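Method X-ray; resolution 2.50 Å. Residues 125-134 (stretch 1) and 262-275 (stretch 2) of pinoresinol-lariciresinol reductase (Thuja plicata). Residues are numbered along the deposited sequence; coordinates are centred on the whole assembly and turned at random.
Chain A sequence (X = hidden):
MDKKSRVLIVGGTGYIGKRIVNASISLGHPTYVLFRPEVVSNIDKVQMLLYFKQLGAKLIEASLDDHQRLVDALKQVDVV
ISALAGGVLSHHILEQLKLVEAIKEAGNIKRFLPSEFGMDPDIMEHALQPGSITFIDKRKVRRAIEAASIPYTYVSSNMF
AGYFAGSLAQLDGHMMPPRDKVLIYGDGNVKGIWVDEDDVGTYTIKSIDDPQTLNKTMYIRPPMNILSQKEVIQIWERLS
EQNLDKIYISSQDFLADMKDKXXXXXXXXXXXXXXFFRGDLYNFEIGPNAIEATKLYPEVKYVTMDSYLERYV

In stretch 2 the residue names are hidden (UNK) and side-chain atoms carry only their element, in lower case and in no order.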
# COMPACT_ATOMS: atom_id res chain seq x y z
N GLU A 125 -16.86 -7.55 -4.73
CA GLU A 125 -15.93 -6.54 -5.19
C GLU A 125 -14.81 -7.07 -6.10
O GLU A 125 -13.65 -7.38 -5.80
CB GLU A 125 -15.43 -5.79 -3.95
CG GLU A 125 -16.52 -5.10 -3.09
CD GLU A 125 -17.52 -4.05 -3.63
OE1 GLU A 125 -17.45 -3.56 -4.76
OE2 GLU A 125 -18.41 -3.70 -2.86
N HIS A 126 -15.51 -7.33 -7.23
CA HIS A 126 -15.22 -7.73 -8.62
C HIS A 126 -14.69 -6.53 -9.40
O HIS A 126 -14.56 -6.54 -10.62
CB HIS A 126 -16.54 -8.18 -9.25
CG HIS A 126 -17.65 -7.20 -8.83
ND1 HIS A 126 -18.40 -7.31 -7.74
CD2 HIS A 126 -17.98 -5.99 -9.40
CE1 HIS A 126 -19.13 -6.23 -7.62
NE2 HIS A 126 -18.88 -5.43 -8.63
N ALA A 127 -14.52 -5.47 -8.60
CA ALA A 127 -14.16 -4.11 -8.89
C ALA A 127 -12.97 -3.82 -9.75
O ALA A 127 -11.97 -4.54 -9.76
CB ALA A 127 -13.97 -3.40 -7.58
N LEU A 128 -13.15 -2.70 -10.47
CA LEU A 128 -12.14 -2.15 -11.35
C LEU A 128 -11.02 -1.68 -10.42
O LEU A 128 -11.28 -1.19 -9.32
CB LEU A 128 -12.66 -0.93 -12.13
CG LEU A 128 -13.95 -0.94 -12.97
CD1 LEU A 128 -14.54 0.47 -12.99
CD2 LEU A 128 -13.67 -1.48 -14.37
N GLN A 129 -9.76 -1.84 -10.84
CA GLN A 129 -8.58 -1.43 -10.08
C GLN A 129 -8.38 0.09 -10.27
O GLN A 129 -9.03 0.62 -11.19
CB GLN A 129 -7.37 -2.26 -10.59
CG GLN A 129 -7.54 -3.78 -10.85
CD GLN A 129 -8.51 -4.19 -11.99
OE1 GLN A 129 -8.40 -3.75 -13.14
NE2 GLN A 129 -9.50 -5.03 -11.68
N PRO A 130 -7.56 0.89 -9.51
CA PRO A 130 -6.72 0.56 -8.35
C PRO A 130 -7.46 0.39 -7.05
O PRO A 130 -7.08 -0.49 -6.27
CB PRO A 130 -5.72 1.68 -8.22
CG PRO A 130 -5.82 2.44 -9.50
CD PRO A 130 -7.29 2.30 -9.83
N GLY A 131 -8.47 1.26 -6.86
CA GLY A 131 -9.40 1.36 -5.72
C GLY A 131 -10.14 0.09 -5.31
O GLY A 131 -11.08 0.11 -4.52
N SER A 132 -9.70 -1.02 -5.89
CA SER A 132 -10.04 -2.39 -5.54
C SER A 132 -9.26 -2.78 -4.26
O SER A 132 -9.68 -3.69 -3.55
CB SER A 132 -9.67 -3.21 -6.76
OG SER A 132 -9.96 -4.57 -6.57
N ILE A 133 -8.14 -2.09 -3.94
CA ILE A 133 -7.26 -2.20 -2.76
C ILE A 133 -7.97 -2.00 -1.43
O ILE A 133 -7.73 -2.70 -0.46
CB ILE A 133 -6.13 -1.17 -2.99
CG1 ILE A 133 -4.86 -1.98 -3.19
CG2 ILE A 133 -5.96 -0.13 -1.88
CD1 ILE A 133 -4.18 -2.59 -1.93
N THR A 134 -8.88 -1.04 -1.37
CA THR A 134 -9.64 -0.74 -0.17
C THR A 134 -10.41 -1.98 0.25
O THR A 134 -10.41 -2.37 1.42
CB THR A 134 -10.57 0.44 -0.52
OG1 THR A 134 -9.70 1.55 -0.70
CG2 THR A 134 -11.60 0.78 0.53
N UNK A 262 -3.89 8.62 -12.87
CA UNK A 262 -3.16 8.19 -11.66
C UNK A 262 -3.80 8.29 -10.29
O UNK A 262 -4.39 9.30 -9.92
o UNK A 262 -0.85 8.21 -10.80
c UNK A 262 -1.80 8.92 -11.59
N UNK A 263 -3.61 7.15 -9.59
CA UNK A 263 -3.97 6.80 -8.22
C UNK A 263 -4.53 7.91 -7.37
O UNK A 263 -4.11 9.06 -7.44
c UNK A 263 -2.79 4.81 -7.06
c UNK A 263 -2.01 2.51 -7.28
c UNK A 263 -2.76 6.26 -7.52
c UNK A 263 -3.42 4.49 -5.86
c UNK A 263 -2.09 3.82 -7.77
c UNK A 263 -2.64 2.20 -6.07
c UNK A 263 -3.35 3.18 -5.36
o UNK A 263 -2.54 0.93 -5.54
N UNK A 264 -5.47 7.55 -6.50
CA UNK A 264 -6.24 8.49 -5.68
C UNK A 264 -7.28 9.19 -6.52
O UNK A 264 -8.31 9.60 -5.99
o UNK A 264 -5.98 7.91 -2.33
c UNK A 264 -4.60 9.23 -3.73
c UNK A 264 -5.40 9.60 -4.99
o UNK A 264 -5.60 9.95 -1.67
c UNK A 264 -5.46 9.02 -2.48
N UNK A 265 -7.02 9.33 -7.83
CA UNK A 265 -7.90 9.97 -8.80
C UNK A 265 -8.62 8.87 -9.56
O UNK A 265 -9.76 9.09 -9.95
o UNK A 265 -5.62 13.07 -10.84
c UNK A 265 -7.76 12.04 -10.44
c UNK A 265 -6.83 13.24 -10.67
o UNK A 265 -7.33 14.36 -10.66
c UNK A 265 -7.08 10.84 -9.77
N UNK A 266 -7.97 7.73 -9.81
CA UNK A 266 -8.70 6.61 -10.35
C UNK A 266 -9.06 5.61 -9.27
O UNK A 266 -9.46 4.49 -9.57
c UNK A 266 -4.59 4.69 -12.61
c UNK A 266 -7.91 5.92 -11.44
c UNK A 266 -6.09 4.65 -12.29
c UNK A 266 -6.45 5.68 -11.24
n UNK A 266 -4.28 5.81 -13.49
N UNK A 267 -8.91 5.96 -7.98
CA UNK A 267 -9.40 5.15 -6.87
C UNK A 267 -10.78 5.71 -6.61
O UNK A 267 -11.72 4.93 -6.47
c UNK A 267 -9.34 4.65 -4.37
c UNK A 267 -8.59 5.30 -5.55
c UNK A 267 -7.26 4.61 -5.67
c UNK A 267 -6.45 4.84 -4.38
N UNK A 268 -10.93 7.04 -6.53
CA UNK A 268 -12.24 7.65 -6.31
C UNK A 268 -13.15 7.42 -7.49
O UNK A 268 -14.35 7.23 -7.31
c UNK A 268 -11.23 9.33 -4.80
c UNK A 268 -12.12 9.20 -6.03
c UNK A 268 -11.58 10.01 -7.22
N UNK A 269 -12.58 7.46 -8.70
CA UNK A 269 -13.26 7.01 -9.91
C UNK A 269 -13.08 5.49 -9.84
O UNK A 269 -12.00 5.06 -9.47
c UNK A 269 -11.45 12.11 -12.70
n UNK A 269 -10.23 11.70 -13.06
n UNK A 269 -12.47 11.26 -12.47
c UNK A 269 -12.34 9.80 -12.58
n UNK A 269 -11.60 13.42 -12.47
c UNK A 269 -12.59 7.62 -11.16
c UNK A 269 -12.86 9.13 -11.31
N UNK A 270 -14.08 4.65 -10.12
CA UNK A 270 -14.05 3.18 -9.98
C UNK A 270 -14.11 2.80 -8.52
O UNK A 270 -13.28 2.15 -7.90
s UNK A 270 -11.17 2.59 -9.83
c UNK A 270 -12.81 2.47 -10.59
N UNK A 271 -15.27 3.26 -8.07
CA UNK A 271 -15.76 3.23 -6.71
C UNK A 271 -16.99 4.03 -7.01
O UNK A 271 -18.10 3.54 -6.96
c UNK A 271 -15.17 4.72 -4.61
c UNK A 271 -15.31 6.29 -3.22
n UNK A 271 -16.10 5.32 -2.80
n UNK A 271 -14.73 5.94 -4.34
c UNK A 271 -14.72 3.92 -5.82
c UNK A 271 -16.05 4.32 -3.64
N UNK A 272 -16.79 5.27 -7.46
CA UNK A 272 -17.86 6.10 -7.96
C UNK A 272 -18.44 5.45 -9.21
O UNK A 272 -19.56 5.73 -9.63
c UNK A 272 -18.08 8.55 -8.77
c UNK A 272 -17.26 7.42 -8.28
c UNK A 272 -19.05 9.02 -7.73
c UNK A 272 -17.13 9.67 -9.12
N UNK A 273 -17.63 4.59 -9.81
CA UNK A 273 -18.03 3.82 -10.96
C UNK A 273 -18.59 2.47 -10.52
O UNK A 273 -19.29 1.82 -11.29
c UNK A 273 -16.51 5.06 -12.64
c UNK A 273 -16.12 7.47 -14.08
o UNK A 273 -15.97 8.65 -14.80
c UNK A 273 -16.79 3.73 -11.89
c UNK A 273 -16.08 7.47 -12.69
c UNK A 273 -16.54 5.09 -14.05
c UNK A 273 -16.34 6.27 -14.77
c UNK A 273 -16.27 6.28 -11.98
N UNK A 274 -18.37 2.00 -9.28
CA UNK A 274 -19.01 0.79 -8.77
C UNK A 274 -20.34 1.19 -8.18
O UNK A 274 -21.29 0.41 -8.26
c UNK A 274 -16.68 0.08 -7.86
c UNK A 274 -18.19 0.15 -7.68
n UNK A 274 -14.86 -0.60 -9.27
c UNK A 274 -16.08 -0.90 -8.86
o UNK A 274 -16.64 -1.94 -9.24
N UNK A 275 -20.45 2.36 -7.53
CA UNK A 275 -21.68 2.99 -7.02
C UNK A 275 -22.74 3.30 -8.14
O UNK A 275 -23.90 2.84 -8.10
c UNK A 275 -20.02 5.45 -4.47
c UNK A 275 -21.33 4.33 -6.28
c UNK A 275 -20.48 4.10 -5.08
c UNK A 275 -22.57 4.99 -5.72

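Position 262 carries one carbon and then one oxygen, its CA-to-CB bond points away from stretch 1 and it makes no contact there; it is Ser262. Position 263 has one carbon leading to a six-carbon ring that bears an oxygen, which identifies Tyr263. Its CA-to-CB bond points sideways, but the ring reaches Pro130: the CB of Pro130 sits 3.9 Å from the ring centroid and 14° off the normal, a CH-pi contact over the face.

Position 264 shows three carbons, the last carrying two oxygens; position 265 shows the same pattern. Neither touches stretch 1, and they are Glu264 and Glu265. Position 266 has four carbons in a row ending in nitrogen, the signature of lysine. The end of Lys266 leads away from stretch 1, and its NZ is hydrogen-bonded elsewhere in the structure, while its CD lies 3.6 Å from CG of Pro130.

Position 267 has four carbons forked at the first, with one arm two carbons long: Ile267. Its CG2 lies 3.6 Å from CA of Gly131, and its CG1 is 4.2 Å from CB of Pro130. Position 268 has one carbon carrying two more, the branched three-carbon side chain of valine; Val268 points away from stretch 1 and does not touch it. Position 269 runs through three carbons and a nitrogen to a carbon with two further nitrogens, the guanidinium of Arg269, whose end also leads away.

Position 270 has one carbon and one sulfur. Cys270 points toward stretch 1; its CB lies 3.6 Å from CD1 of Leu128, its SG 3.9 Å from CD of Pro130. The SG is also 3.2 Å from O of Gln129.

Position 271 has one carbon and a five-membered ring of three carbons and two nitrogens. This is His271, the N-cap residue of the following helix; its ND1 donates a weak hydrogen bond to O of Val268, at 3.3 Å and 127°. Position 272, four carbons forked at the second, is Leu272 and is out of reach. Position 273 repeats the carbon, six-membered ring and oxygen of a tyrosine. The CB of Tyr273 is 4.1 Å from CD1 of Leu128, but the ring leads away.

Position 274 has three carbons, the third bearing one oxygen and one nitrogen, as in glutamine. Gln274 points toward stretch 1, and its side chain packs beside Ala127 and Leu128. Position 275 is again four carbons forked at the first, with a two-carbon arm; Ile275 is out of reach.

The contact buries 550 Å² and has no clear hydrogen bond across it, so its firmest evidence is packing. Pro130, preceded by a cis peptide bond, begins a type I turn closed by Ile133 N to Pro130 O at 3.0 Å, and its ring meets Tyr263, Ile267 and Cys270. At Gly131 the CA atoms of Gly131 and Ile267 approach to 4.0 Å. An ideal CB on Gly131 would fall 2.8 Å from O of Ile267, a clash, so this close approach depends on glycine. Leu128 extends the apolar contact to Cys270 and Tyr273.

Stretch 2 (262-275) SYEEKIVRCHLYQI
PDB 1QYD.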